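Long-range contacts in uncharacterized protein (Staphylococcus aureus, PDB 4YBV), which is a hotdog-fold thioesterase that probably hydrolyses acyl thioesters such as acyl-CoA, and assembles as a tetramer: residues H17-G21 / A58-D62; V23-V29 / G84-A90; F66-E72 / G119-P125; M73-H79 / Q112-R118. The protein carries 1 engineered substitution. The contacts are given in a common frame with arbitrary orientation. Numbering follows the deposited sequence.

Contact 1: H17-G21 / A58-D62; sequences HQEDG and ANLID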
loop_
_atom_site.group_PDB
_atom_site.type_symbol
_atom_site.label_atom_id
_atom_site.label_comp_id
_atom_site.label_asym_id
_atom_site.label_seq_id
_atom_site.Cartn_x
_atom_site.Cartn_y
_atom_site.Cartn_z
ATOM N N HIS A 17 25.971 -0.018 7.185
ATOM C CA HIS A 17 26.004 -1.294 7.900
ATOM C C HIS A 17 25.100 -2.309 7.229
ATOM O O HIS A 17 24.011 -1.970 6.721
ATOM C CB HIS A 17 25.578 -1.136 9.372
ATOM C CG HIS A 17 25.514 -2.429 10.135
ATOM N ND1 HIS A 17 26.575 -3.310 10.210
ATOM C CD2 HIS A 17 24.511 -2.991 10.859
ATOM C CE1 HIS A 17 26.225 -4.353 10.944
ATOM N NE2 HIS A 17 24.984 -4.184 11.358
ATOM N N GLN A 18 25.561 -3.556 7.265
ATOM C CA GLN A 18 24.848 -4.706 6.740
ATOM C C GLN A 18 25.033 -5.893 7.671
ATOM O O GLN A 18 26.157 -6.185 8.061
ATOM C CB GLN A 18 25.402 -5.120 5.381
ATOM C CG GLN A 18 25.005 -4.310 4.225
ATOM C CD GLN A 18 25.742 -4.775 2.978
ATOM O OE1 GLN A 18 25.128 -5.186 2.001
ATOM N NE2 GLN A 18 27.060 -4.708 3.011
ATOM N N GLU A 19 23.967 -6.598 7.984
ATOM C CA GLU A 19 24.090 -7.943 8.561
ATOM C C GLU A 19 22.888 -8.693 8.064
ATOM O O GLU A 19 22.005 -8.091 7.492
ATOM C CB GLU A 19 24.160 -7.922 10.090
ATOM C CG GLU A 19 23.202 -6.938 10.772
ATOM C CD GLU A 19 23.306 -6.969 12.299
ATOM O OE1 GLU A 19 23.631 -5.926 12.930
ATOM O OE2 GLU A 19 23.058 -8.051 12.851
ATOM N N ASP A 20 22.847 -9.997 8.245
ATOM C CA ASP A 20 21.686 -10.738 7.762
ATOM C C ASP A 20 20.389 -10.140 8.325
ATOM O O ASP A 20 20.298 -9.865 9.524
ATOM C CB ASP A 20 21.824 -12.226 8.112
ATOM C CG ASP A 20 22.675 -12.981 7.086
ATOM O OD1 ASP A 20 23.445 -12.325 6.342
ATOM O OD2 ASP A 20 22.560 -14.224 6.999
ATOM N N GLY A 21 19.421 -9.862 7.438
ATOM C CA GLY A 21 18.150 -9.266 7.833
ATOM C C GLY A 21 18.198 -7.788 8.162
ATOM O O GLY A 21 17.224 -7.216 8.688
ATOM N N ALA A 58 19.270 -9.640 -1.454
ATOM C CA ALA A 58 20.425 -10.160 -2.178
ATOM C C ALA A 58 21.442 -10.783 -1.204
ATOM O O ALA A 58 21.988 -11.844 -1.485
ATOM C CB ALA A 58 21.090 -9.064 -3.007
ATOM N N ASN A 59 21.669 -10.131 -0.063
ATOM C CA ASN A 59 22.560 -10.662 0.974
ATOM C C ASN A 59 22.041 -11.946 1.625
ATOM O O ASN A 59 22.832 -12.718 2.159
ATOM C CB ASN A 59 22.808 -9.622 2.078
ATOM C CG ASN A 59 23.704 -8.506 1.624
ATOM O OD1 ASN A 59 24.442 -8.675 0.654
ATOM N ND2 ASN A 59 23.660 -7.341 2.322
ATOM N N LEU A 60 20.721 -12.158 1.612
ATOM C CA LEU A 60 20.152 -13.344 2.259
ATOM C C LEU A 60 20.013 -14.583 1.366
ATOM O O LEU A 60 19.693 -15.668 1.848
ATOM C CB LEU A 60 18.767 -13.020 2.822
ATOM C CG LEU A 60 18.658 -12.114 4.045
ATOM C CD1 LEU A 60 17.204 -11.934 4.358
ATOM C CD2 LEU A 60 19.412 -12.668 5.253
ATOM N N ILE A 61 20.212 -14.429 0.068
ATOM C CA ILE A 61 19.963 -15.540 -0.833
ATOM C C ILE A 61 21.223 -15.946 -1.579
ATOM O O ILE A 61 22.289 -15.300 -1.460
ATOM C CB ILE A 61 18.854 -15.212 -1.880
ATOM C CG1 ILE A 61 19.354 -14.152 -2.860
ATOM C CG2 ILE A 61 17.550 -14.777 -1.188
ATOM C CD1 ILE A 61 18.421 -13.897 -4.000
ATOM N N ASP A 62 21.097 -17.021 -2.352
ATOM C CA ASP A 62 22.215 -17.471 -3.167
ATOM C C ASP A 62 22.229 -16.795 -4.545
ATOM O O ASP A 62 21.523 -17.201 -5.479
ATOM C CB ASP A 62 22.180 -19.001 -3.282
ATOM C CG ASP A 62 23.464 -19.580 -3.838
ATOM O OD1 ASP A 62 24.122 -18.941 -4.686
ATOM O OD2 ASP A 62 23.850 -20.680 -3.370
HETATM O O HOH W 1 22.226 -7.270 4.577
#
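The one direct hydrogen bond of this small surface contact joins the side-chain amides of Q18 and N59, while L60 supplies its apolar part. Q18, at chi1 -77° (m) and chi2 175° (t), reaches from its strand toward the C-terminal part of helix 42-60; N59, at chi1 -73° (m), points toward the strand, and its amide meets that of Q18. N59 ND2 donates to Q18 OE1 over a short 2.6 Å. The same nitrogen also gives a hydrogen to a water at 2.7 Å. That water lies 3.0 Å from E19 O and so can bridge the helix end to the strand backbone. Further along, L60 in its m,t conformer brings CD2 to 3.6 Å from G21 N and 3.8 Å from D20 CG, resting on the turn where the chain leaves strand 14-19. G21 adopts a positive phi of 75° there. E19 (p) points away from the helix, and its OE1 accepts a 2.7 Å hydrogen bond from H17 NE2. L60 also packs on H100 and W102 of strand 99-107. With one amide bond, a water and the end of one leucine side chain, the chemistry implies a polar, partly hydrated seam without ionic pairing across it.

Contact 2: V23-V29 / G84-A90; sequences VVISMPV and GRVTATA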
loop_
_atom_site.group_PDB
_atom_site.type_symbol
_atom_site.label_atom_id
_atom_site.label_comp_id
_atom_site.label_asym_id
_atom_site.label_seq_id
_atom_site.Cartn_x
_atom_site.Cartn_y
_atom_site.Cartn_z
ATOM N N VAL A 23 19.787 -3.851 6.755
ATOM C CA VAL A 23 20.593 -2.967 5.916
ATOM C C VAL A 23 20.407 -1.506 6.316
ATOM O O VAL A 23 19.297 -1.017 6.472
ATOM C CB VAL A 23 20.253 -3.142 4.425
ATOM C CG1 VAL A 23 21.088 -2.179 3.582
ATOM C CG2 VAL A 23 20.525 -4.560 4.007
ATOM N N VAL A 24 21.502 -0.803 6.494
ATOM C CA VAL A 24 21.431 0.604 6.809
ATOM C C VAL A 24 22.164 1.320 5.678
ATOM O O VAL A 24 23.373 1.115 5.495
ATOM C CB VAL A 24 22.056 0.911 8.224
ATOM C CG1 VAL A 24 21.850 2.370 8.626
ATOM C CG2 VAL A 24 21.453 -0.036 9.286
ATOM N N ILE A 25 21.428 2.121 4.903
ATOM C CA ILE A 25 22.011 2.945 3.813
ATOM C C ILE A 25 21.634 4.390 3.943
ATOM O O ILE A 25 20.492 4.694 4.234
ATOM C CB ILE A 25 21.501 2.536 2.420
ATOM C CG1 ILE A 25 21.312 1.058 2.310
ATOM C CG2 ILE A 25 22.423 3.016 1.340
ATOM C CD1 ILE A 25 20.917 0.712 0.915
ATOM N N SER A 26 22.550 5.295 3.658
ATOM C CA SER A 26 22.242 6.708 3.783
ATOM C C SER A 26 22.643 7.483 2.526
ATOM O O SER A 26 23.334 6.952 1.636
ATOM C CB SER A 26 22.951 7.314 5.020
ATOM O OG SER A 26 24.346 7.127 4.945
ATOM N N MET A 27 22.217 8.735 2.456
ATOM C CA MET A 27 22.568 9.583 1.313
ATOM C C MET A 27 22.379 11.022 1.699
ATOM O O MET A 27 21.568 11.310 2.585
ATOM C CB MET A 27 21.715 9.222 0.076
ATOM C CG MET A 27 20.261 9.670 0.184
ATOM S SD MET A 27 19.230 9.106 -1.223
ATOM C CE MET A 27 17.755 10.010 -0.927
ATOM N N PRO A 28 23.140 11.940 1.063
ATOM C CA PRO A 28 23.014 13.385 1.327
ATOM C C PRO A 28 21.772 14.010 0.690
ATOM O O PRO A 28 21.417 13.666 -0.424
ATOM C CB PRO A 28 24.272 13.979 0.684
ATOM C CG PRO A 28 24.630 13.026 -0.418
ATOM C CD PRO A 28 24.237 11.646 0.118
ATOM N N VAL A 29 21.144 14.940 1.390
ATOM C CA VAL A 29 20.022 15.667 0.818
ATOM C C VAL A 29 20.602 16.843 0.055
ATOM O O VAL A 29 21.007 17.839 0.667
ATOM C CB VAL A 29 19.050 16.140 1.894
ATOM C CG1 VAL A 29 17.905 16.960 1.266
ATOM C CG2 VAL A 29 18.515 14.958 2.661
ATOM N N GLY A 84 21.445 17.896 5.368
ATOM C CA GLY A 84 22.055 16.803 6.103
ATOM C C GLY A 84 22.041 15.524 5.295
ATOM O O GLY A 84 22.231 15.553 4.071
ATOM N N ARG A 85 21.843 14.407 5.984
ATOM C CA ARG A 85 21.789 13.093 5.359
ATOM C C ARG A 85 20.509 12.471 5.797
ATOM O O ARG A 85 19.990 12.821 6.848
ATOM C CB ARG A 85 22.975 12.205 5.754
ATOM C CG ARG A 85 24.320 12.757 5.312
ATOM C CD ARG A 85 25.451 11.808 5.709
ATOM N NE ARG A 85 25.424 10.530 4.992
ATOM C CZ ARG A 85 25.983 10.334 3.804
ATOM N NH1 ARG A 85 26.579 11.336 3.191
ATOM N NH2 ARG A 85 25.942 9.143 3.215
ATOM N N VAL A 86 19.981 11.565 4.982
ATOM C CA VAL A 86 18.907 10.703 5.424
ATOM C C VAL A 86 19.396 9.278 5.435
ATOM O O VAL A 86 20.246 8.871 4.621
ATOM C CB VAL A 86 17.649 10.829 4.538
ATOM C CG1 VAL A 86 17.119 12.243 4.655
ATOM C CG2 VAL A 86 17.947 10.441 3.083
ATOM N N THR A 87 18.837 8.517 6.368
ATOM C CA THR A 87 19.264 7.160 6.608
ATOM C C THR A 87 18.093 6.222 6.626
ATOM O O THR A 87 17.110 6.407 7.347
ATOM C CB THR A 87 20.011 7.046 7.970
ATOM O OG1 THR A 87 21.085 7.979 7.966
ATOM C CG2 THR A 87 20.546 5.633 8.131
ATOM N N ALA A 88 18.212 5.192 5.824
ATOM C CA ALA A 88 17.202 4.161 5.716
ATOM C C ALA A 88 17.674 2.908 6.447
ATOM O O ALA A 88 18.737 2.393 6.123
ATOM C CB ALA A 88 16.964 3.846 4.284
ATOM N N THR A 89 16.848 2.402 7.363
ATOM C CA THR A 89 17.076 1.121 8.029
ATOM C C THR A 89 16.033 0.118 7.595
ATOM O O THR A 89 14.830 0.277 7.863
ATOM C CB THR A 89 17.059 1.250 9.591
ATOM O OG1 THR A 89 17.990 2.245 9.986
ATOM C CG2 THR A 89 17.453 -0.052 10.263
ATOM N N ALA A 90 16.489 -0.888 6.861
ATOM C CA ALA A 90 15.643 -1.959 6.407
ATOM C C ALA A 90 15.831 -3.169 7.346
ATOM O O ALA A 90 16.941 -3.654 7.496
ATOM C CB ALA A 90 15.971 -2.344 4.975
#
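Antiparallel strands are held together by backbone amides that pair off in alternate rungs, and V23-V29 with G84-A90 follows the rule closely. V23 exchanges two hydrogen bonds with A90, V23 N to A90 O at 2.9 Å and A90 N to V23 O at 2.8 Å. I25 and A88 repeat the pattern (I25 N to A88 O 3.0 Å, A88 N to I25 O 2.8 Å), as do M27 and V86, with 2.9 Å for both M27 N to V86 O and V86 N to M27 O. A final bond from V29 N to G84 O, 3.0 Å, closes the ladder. At the intervening non-hydrogen-bonded pairs, V24 and S26 bond to strand 14-19, while T87 and T89 bond to strand 99-107. One side-chain bond joins the rungs: R85 NH2 donates to S26 OG at 3.1 Å, and that hydroxyl is also hydrogen-bonded to D16. The R85 guanidinium lies with one face over M27 CA and P28 N. V23, I25, M27, V86, A88 and A90 share one face of the sheet, opposite to V24, S26, P28, R85, T87 and T89; on it M27 CG meets V86 CG2 at 3.8 Å, and I25, A88 and A90 pack on helix 42-60. A curved antiparallel sheet laid against one long central helix is the signature of the hotdog fold.

Contact 3: F66-E72 / G119-P125; sequences FIPLGLE and GTVAIKP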
loop_
_atom_site.group_PDB
_atom_site.type_symbol
_atom_site.label_atom_id
_atom_site.label_comp_id
_atom_site.label_asym_id
_atom_site.label_seq_id
_atom_site.Cartn_x
_atom_site.Cartn_y
_atom_site.Cartn_z
ATOM N N PHE A 66 19.827 -17.463 -7.804
ATOM C CA PHE A 66 18.612 -16.687 -7.564
ATOM C C PHE A 66 18.819 -15.190 -7.757
ATOM O O PHE A 66 19.949 -14.702 -7.837
ATOM C CB PHE A 66 18.068 -16.969 -6.161
ATOM C CG PHE A 66 17.590 -18.379 -5.974
ATOM C CD1 PHE A 66 16.355 -18.775 -6.463
ATOM C CD2 PHE A 66 18.380 -19.307 -5.330
ATOM C CE1 PHE A 66 15.912 -20.075 -6.306
ATOM C CE2 PHE A 66 17.942 -20.605 -5.168
ATOM C CZ PHE A 66 16.704 -20.989 -5.655
ATOM N N ILE A 67 17.712 -14.463 -7.849
ATOM C CA ILE A 67 17.791 -13.024 -8.003
ATOM C C ILE A 67 16.625 -12.352 -7.263
ATOM O O ILE A 67 15.470 -12.755 -7.412
ATOM C CB ILE A 67 17.806 -12.635 -9.498
ATOM C CG1 ILE A 67 17.934 -11.120 -9.659
ATOM C CG2 ILE A 67 16.559 -13.166 -10.232
ATOM C CD1 ILE A 67 19.300 -10.587 -9.331
ATOM N N PRO A 68 16.925 -11.348 -6.429
ATOM C CA PRO A 68 15.796 -10.661 -5.793
ATOM C C PRO A 68 15.156 -9.650 -6.778
ATOM O O PRO A 68 15.847 -8.972 -7.546
ATOM C CB PRO A 68 16.448 -9.956 -4.596
ATOM C CG PRO A 68 17.853 -9.646 -5.079
ATOM C CD PRO A 68 18.227 -10.773 -6.027
ATOM N N LEU A 69 13.837 -9.554 -6.741
ATOM C CA LEU A 69 13.111 -8.653 -7.631
ATOM C C LEU A 69 12.027 -7.900 -6.849
ATOM O O LEU A 69 11.104 -8.540 -6.324
ATOM C CB LEU A 69 12.505 -9.483 -8.764
ATOM C CG LEU A 69 11.972 -8.979 -10.092
ATOM C CD1 LEU A 69 12.225 -10.050 -11.131
ATOM C CD2 LEU A 69 10.507 -8.781 -9.957
ATOM N N GLY A 70 12.127 -6.568 -6.757
ATOM C CA GLY A 70 11.105 -5.773 -6.079
ATOM C C GLY A 70 9.747 -6.091 -6.678
ATOM O O GLY A 70 9.619 -6.099 -7.896
ATOM N N LEU A 71 8.742 -6.388 -5.849
ATOM C CA LEU A 71 7.423 -6.764 -6.356
ATOM C C LEU A 71 6.404 -5.671 -6.029
ATOM O O LEU A 71 5.651 -5.228 -6.900
ATOM C CB LEU A 71 6.961 -8.110 -5.757
ATOM C CG LEU A 71 5.657 -8.705 -6.293
ATOM C CD1 LEU A 71 5.809 -9.015 -7.769
ATOM C CD2 LEU A 71 5.240 -9.968 -5.528
ATOM N N GLU A 72 6.419 -5.240 -4.771
ATOM C CA GLU A 72 5.432 -4.282 -4.254
ATOM C C GLU A 72 6.122 -3.390 -3.230
ATOM O O GLU A 72 6.876 -3.871 -2.400
ATOM C CB GLU A 72 4.232 -5.012 -3.614
ATOM C CG GLU A 72 2.891 -4.282 -3.771
ATOM C CD GLU A 72 2.705 -3.232 -2.701
ATOM O OE1 GLU A 72 3.455 -3.316 -1.688
ATOM O OE2 GLU A 72 1.866 -2.305 -2.886
ATOM N N GLY A 119 8.310 -3.207 1.930
ATOM C CA GLY A 119 8.568 -3.746 0.612
ATOM C C GLY A 119 8.499 -5.249 0.492
ATOM O O GLY A 119 8.897 -5.986 1.380
ATOM N N THR A 120 7.958 -5.702 -0.618
ATOM C CA THR A 120 7.851 -7.101 -0.933
ATOM C C THR A 120 8.689 -7.473 -2.125
ATOM O O THR A 120 8.457 -6.986 -3.250
ATOM C CB THR A 120 6.430 -7.512 -1.246
ATOM O OG1 THR A 120 5.593 -7.150 -0.154
ATOM C CG2 THR A 120 6.390 -9.022 -1.488
ATOM N N VAL A 121 9.646 -8.366 -1.863
ATOM C CA VAL A 121 10.647 -8.760 -2.841
ATOM C C VAL A 121 10.491 -10.212 -3.265
ATOM O O VAL A 121 10.611 -11.109 -2.439
ATOM C CB VAL A 121 12.083 -8.572 -2.296
ATOM C CG1 VAL A 121 13.110 -9.060 -3.325
ATOM C CG2 VAL A 121 12.312 -7.146 -1.901
ATOM N N ALA A 122 10.260 -10.442 -4.557
ATOM C CA ALA A 122 10.135 -11.798 -5.078
ATOM C C ALA A 122 11.524 -12.402 -5.271
ATOM O O ALA A 122 12.446 -11.704 -5.719
ATOM C CB ALA A 122 9.363 -11.803 -6.399
ATOM N N ILE A 123 11.691 -13.680 -4.926
ATOM C CA ILE A 123 12.985 -14.327 -5.137
ATOM C C ILE A 123 12.853 -15.242 -6.353
ATOM O O ILE A 123 12.077 -16.198 -6.342
ATOM C CB ILE A 123 13.466 -15.105 -3.877
ATOM C CG1 ILE A 123 13.297 -14.256 -2.612
ATOM C CG2 ILE A 123 14.928 -15.503 -4.013
ATOM C CD1 ILE A 123 14.100 -12.977 -2.614
ATOM N N LYS A 124 13.581 -14.905 -7.418
ATOM C CA LYS A 124 13.426 -15.552 -8.724
ATOM C C LYS A 124 14.704 -16.274 -9.173
ATOM O O LYS A 124 15.798 -15.903 -8.763
ATOM C CB LYS A 124 13.009 -14.517 -9.794
ATOM C CG LYS A 124 11.517 -14.094 -9.772
ATOM C CD LYS A 124 10.750 -14.743 -10.939
ATOM C CE LYS A 124 9.248 -14.375 -10.990
ATOM N NZ LYS A 124 8.376 -14.960 -9.926
ATOM N N PRO A 125 14.561 -17.327 -9.996
ATOM C CA PRO A 125 15.701 -17.949 -10.690
ATOM C C PRO A 125 16.224 -17.111 -11.870
ATOM O O PRO A 125 17.448 -16.900 -11.990
ATOM C CB PRO A 125 15.124 -19.286 -11.180
ATOM C CG PRO A 125 13.905 -19.535 -10.307
ATOM C CD PRO A 125 13.356 -18.173 -10.031
HETATM O O HOH W 2 5.158 -4.313 0.469
#
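T120, K124 and F66 are among the residues that lose the most surface here, and they mark the two ends of the ladder. T120 sits opposite both L71 and E72: its carbonyl O accepts from L71 N at 2.7 Å and from E72 N at 3.1 Å, while T120 N donates to E72 O at 2.8 Å. Two residues facing one make a classic beta bulge, where L71 has psi -48°. The T120 hydroxyl OG1 is bonded to N76 of the fourth subunit, and a water 2.9 Å from both T120 OG1 and E72 OE1 links the two side chains. Strands 113-124 and 67-77, sixth and third in chain order, are neighbours in the hotdog sheet, 67-77 lying at its edge within the chain; at E72 the sheet runs on into a strand of the second subunit. L69 and A122 exchange two backbone bonds. K124 does the same with I67, I67 N to K124 O being 2.6 Å and K124 N to I67 O 2.9 Å, and its CB lies 3.8 Å from I67 CG2. F66 adds a CA-H...O contact from F66 CA to K124 O (3.2 Å) and an apolar one from F66 CB to I123 CG2 (4.1 Å), and also packs on I61.

Contact 4: M73-H79 / Q112-R118; sequences MNANHIH and QLITVMR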
loop_
_atom_site.group_PDB
_atom_site.type_symbol
_atom_site.label_atom_id
_atom_site.label_comp_id
_atom_site.label_asym_id
_atom_site.label_seq_id
_atom_site.Cartn_x
_atom_site.Cartn_y
_atom_site.Cartn_z
ATOM N N MET A 73 5.881 -2.094 -3.293
ATOM C CA MET A 73 6.487 -1.149 -2.357
ATOM C C MET A 73 5.409 -0.220 -1.877
ATOM O O MET A 73 4.586 0.233 -2.685
ATOM C CB MET A 73 7.593 -0.314 -3.024
ATOM C CG MET A 73 8.756 -1.116 -3.582
ATOM S SD MET A 73 9.835 -1.698 -2.231
ATOM C CE MET A 73 10.417 -3.223 -2.976
ATOM N N ASN A 74 5.404 0.121 -0.605
ATOM C CA ASN A 74 4.473 1.147 -0.169
ATOM C C ASN A 74 5.113 2.026 0.889
ATOM O O ASN A 74 6.030 1.597 1.600
ATOM C CB ASN A 74 3.157 0.526 0.330
ATOM C CG ASN A 74 3.371 -0.516 1.450
ATOM O OD1 ASN A 74 3.655 -0.163 2.611
ATOM N ND2 ASN A 74 3.215 -1.780 1.102
ATOM N N ALA A 75 4.615 3.252 1.001
ATOM C CA ALA A 75 5.282 4.303 1.776
ATOM C C ALA A 75 4.306 5.349 2.345
ATOM O O ALA A 75 3.357 5.755 1.666
ATOM C CB ALA A 75 6.297 4.985 0.908
ATOM N N ASN A 76 4.557 5.779 3.584
ATOM C CA ASN A 76 3.961 6.961 4.188
ATOM C C ASN A 76 5.044 7.979 4.362
ATOM O O ASN A 76 6.096 7.706 4.973
ATOM C CB ASN A 76 3.336 6.705 5.577
ATOM C CG ASN A 76 1.959 6.118 5.513
ATOM O OD1 ASN A 76 1.806 4.906 5.321
ATOM N ND2 ASN A 76 0.945 6.939 5.749
ATOM N N HIS A 77 4.772 9.178 3.874
ATOM C CA HIS A 77 5.649 10.317 4.050
ATOM C C HIS A 77 5.240 11.038 5.343
ATOM O O HIS A 77 4.046 11.289 5.547
ATOM C CB HIS A 77 5.562 11.231 2.796
ATOM C CG HIS A 77 6.047 10.565 1.528
ATOM N ND1 HIS A 77 7.321 10.048 1.398
ATOM C CD2 HIS A 77 5.431 10.343 0.342
ATOM C CE1 HIS A 77 7.474 9.560 0.183
ATOM N NE2 HIS A 77 6.336 9.715 -0.477
ATOM N N ILE A 78 6.213 11.354 6.204
ATOM C CA ILE A 78 5.931 11.860 7.557
ATOM C C ILE A 78 6.452 13.272 7.743
ATOM O O ILE A 78 5.721 14.221 7.544
ATOM C CB ILE A 78 6.549 10.976 8.678
ATOM C CG1 ILE A 78 6.167 9.507 8.521
ATOM C CG2 ILE A 78 6.144 11.481 10.076
ATOM C CD1 ILE A 78 4.704 9.247 8.653
ATOM N N HIS A 79 7.718 13.416 8.119
ATOM C CA HIS A 79 8.357 14.725 8.176
ATOM C C HIS A 79 9.163 14.954 6.919
ATOM O O HIS A 79 9.256 14.085 6.072
ATOM C CB HIS A 79 9.279 14.856 9.390
ATOM C CG HIS A 79 8.554 14.895 10.701
ATOM N ND1 HIS A 79 8.392 13.777 11.498
ATOM C CD2 HIS A 79 7.955 15.918 11.360
ATOM C CE1 HIS A 79 7.723 14.113 12.589
ATOM N NE2 HIS A 79 7.450 15.405 12.530
ATOM N N GLN A 112 14.057 12.298 13.109
ATOM C CA GLN A 112 12.629 12.293 12.742
ATOM C C GLN A 112 12.380 11.302 11.628
ATOM O O GLN A 112 13.194 11.197 10.699
ATOM C CB GLN A 112 12.187 13.683 12.280
ATOM C CG GLN A 112 12.310 14.771 13.304
ATOM C CD GLN A 112 11.876 16.088 12.727
ATOM O OE1 GLN A 112 12.548 16.646 11.859
ATOM N NE2 GLN A 112 10.715 16.564 13.155
ATOM N N LEU A 113 11.271 10.572 11.713
ATOM C CA LEU A 113 10.861 9.729 10.629
ATOM C C LEU A 113 10.477 10.632 9.445
ATOM O O LEU A 113 9.670 11.537 9.583
ATOM C CB LEU A 113 9.672 8.838 11.021
ATOM C CG LEU A 113 10.005 7.449 11.526
ATOM C CD1 LEU A 113 8.725 6.778 11.947
ATOM C CD2 LEU A 113 10.709 6.653 10.441
ATOM N N ILE A 114 11.080 10.368 8.294
ATOM C CA ILE A 114 10.769 11.066 7.063
ATOM C C ILE A 114 9.795 10.217 6.231
ATOM O O ILE A 114 8.849 10.739 5.633
ATOM C CB ILE A 114 12.063 11.355 6.266
ATOM C CG1 ILE A 114 12.986 12.225 7.096
ATOM C CG2 ILE A 114 11.767 12.095 5.004
ATOM C CD1 ILE A 114 12.352 13.501 7.543
ATOM N N THR A 115 10.057 8.910 6.209
ATOM C CA THR A 115 9.271 7.946 5.408
ATOM C C THR A 115 9.233 6.617 6.118
ATOM O O THR A 115 10.262 6.163 6.604
ATOM C CB THR A 115 9.890 7.701 4.010
ATOM O OG1 THR A 115 10.045 8.962 3.339
ATOM C CG2 THR A 115 8.995 6.824 3.142
ATOM N N VAL A 116 8.103 5.947 6.124
ATOM C CA VAL A 116 7.980 4.614 6.678
ATOM C C VAL A 116 7.470 3.765 5.530
ATOM O O VAL A 116 6.590 4.170 4.832
ATOM C CB VAL A 116 7.124 4.540 7.925
ATOM C CG1 VAL A 116 5.781 5.124 7.687
ATOM C CG2 VAL A 116 6.941 3.128 8.328
ATOM N N MET A 117 8.074 2.620 5.311
ATOM C CA MET A 117 7.804 1.818 4.177
ATOM C C MET A 117 7.777 0.341 4.365
ATOM O O MET A 117 8.449 -0.174 5.217
ATOM C CB MET A 117 9.010 1.947 3.244
ATOM C CG MET A 117 9.057 2.999 2.206
ATOM S SD MET A 117 10.518 3.038 1.136
ATOM C CE MET A 117 10.301 1.721 0.007
ATOM N N ARG A 118 7.048 -0.335 3.515
ATOM C CA ARG A 118 7.151 -1.806 3.526
ATOM C C ARG A 118 7.435 -2.228 2.103
ATOM O O ARG A 118 6.896 -1.635 1.160
ATOM C CB ARG A 118 5.874 -2.481 4.088
ATOM C CG ARG A 118 5.975 -4.013 4.371
ATOM C CD ARG A 118 4.790 -4.540 5.218
ATOM N NE ARG A 118 3.604 -4.518 4.393
ATOM C CZ ARG A 118 2.621 -3.626 4.491
ATOM N NH1 ARG A 118 2.630 -2.707 5.448
ATOM N NH2 ARG A 118 1.626 -3.666 3.620
#
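The strongest polar links between M73-H79 and Q112-R118 are backbone bonds. N74 and R118 exchange a pair, with both N74 N to R118 O and R118 N to N74 O at 2.9 Å, and N76 and V116 do likewise, N76 N to V116 O and V116 N to N76 O again being 2.9 Å. Past the strand end, I78 N donates to I114 O at 2.8 Å, and L113 O receives two hydrogens from one residue, from H79 N at 3.1 Å and from H79 ND1 at 3.2 Å. The polar side chains of N74, N76, H77, T115 and R118 have their main partners outside the two segments. N74 and N76 bond to R118 of the fourth subunit, R118 returns these bonds to the same two asparagines there, and H77 NE2 bonds to E50 of the second subunit, whereas T115 meets S45 of its own chain. A75 CB lies 3.6 Å from M117 CG and M73 SD 4.1 Å from M117 CE on the side covered by helix 42-60, while N76 CB approaches V116 CG1 at 3.6 Å on the reverse. H79 CB touches I114 CD1 at 3.8 Å. M73 to N76 also form an antiparallel ladder with the second subunit, so the sheet continues across the interface, as is characteristic of the hotdog dimer whose two sheets join edge to edge.

Overall arrangement
All four contacts belong to one antiparallel sheet and the helix 42-60 it embraces. Contact 1 joins the edge strand 14-19 to the helix end, and contact 2 pairs 22-28 with 85-95, their centres about 17 Å apart; the two cross along the chain and touch through H17 and V24. Contacts 3 and 4, centres about 21 Å apart, are successive parts of a single pairing of 67-77 with 113-124, contact 4 being enclosed by contact 3 in sequence. I61 and A58 of contact 1 pack on contact 3. No other subunit touches contacts 1 and 2, whereas contacts 3 and 4 both reach the second subunit and others, so the 67-77 side takes part in the tetramer.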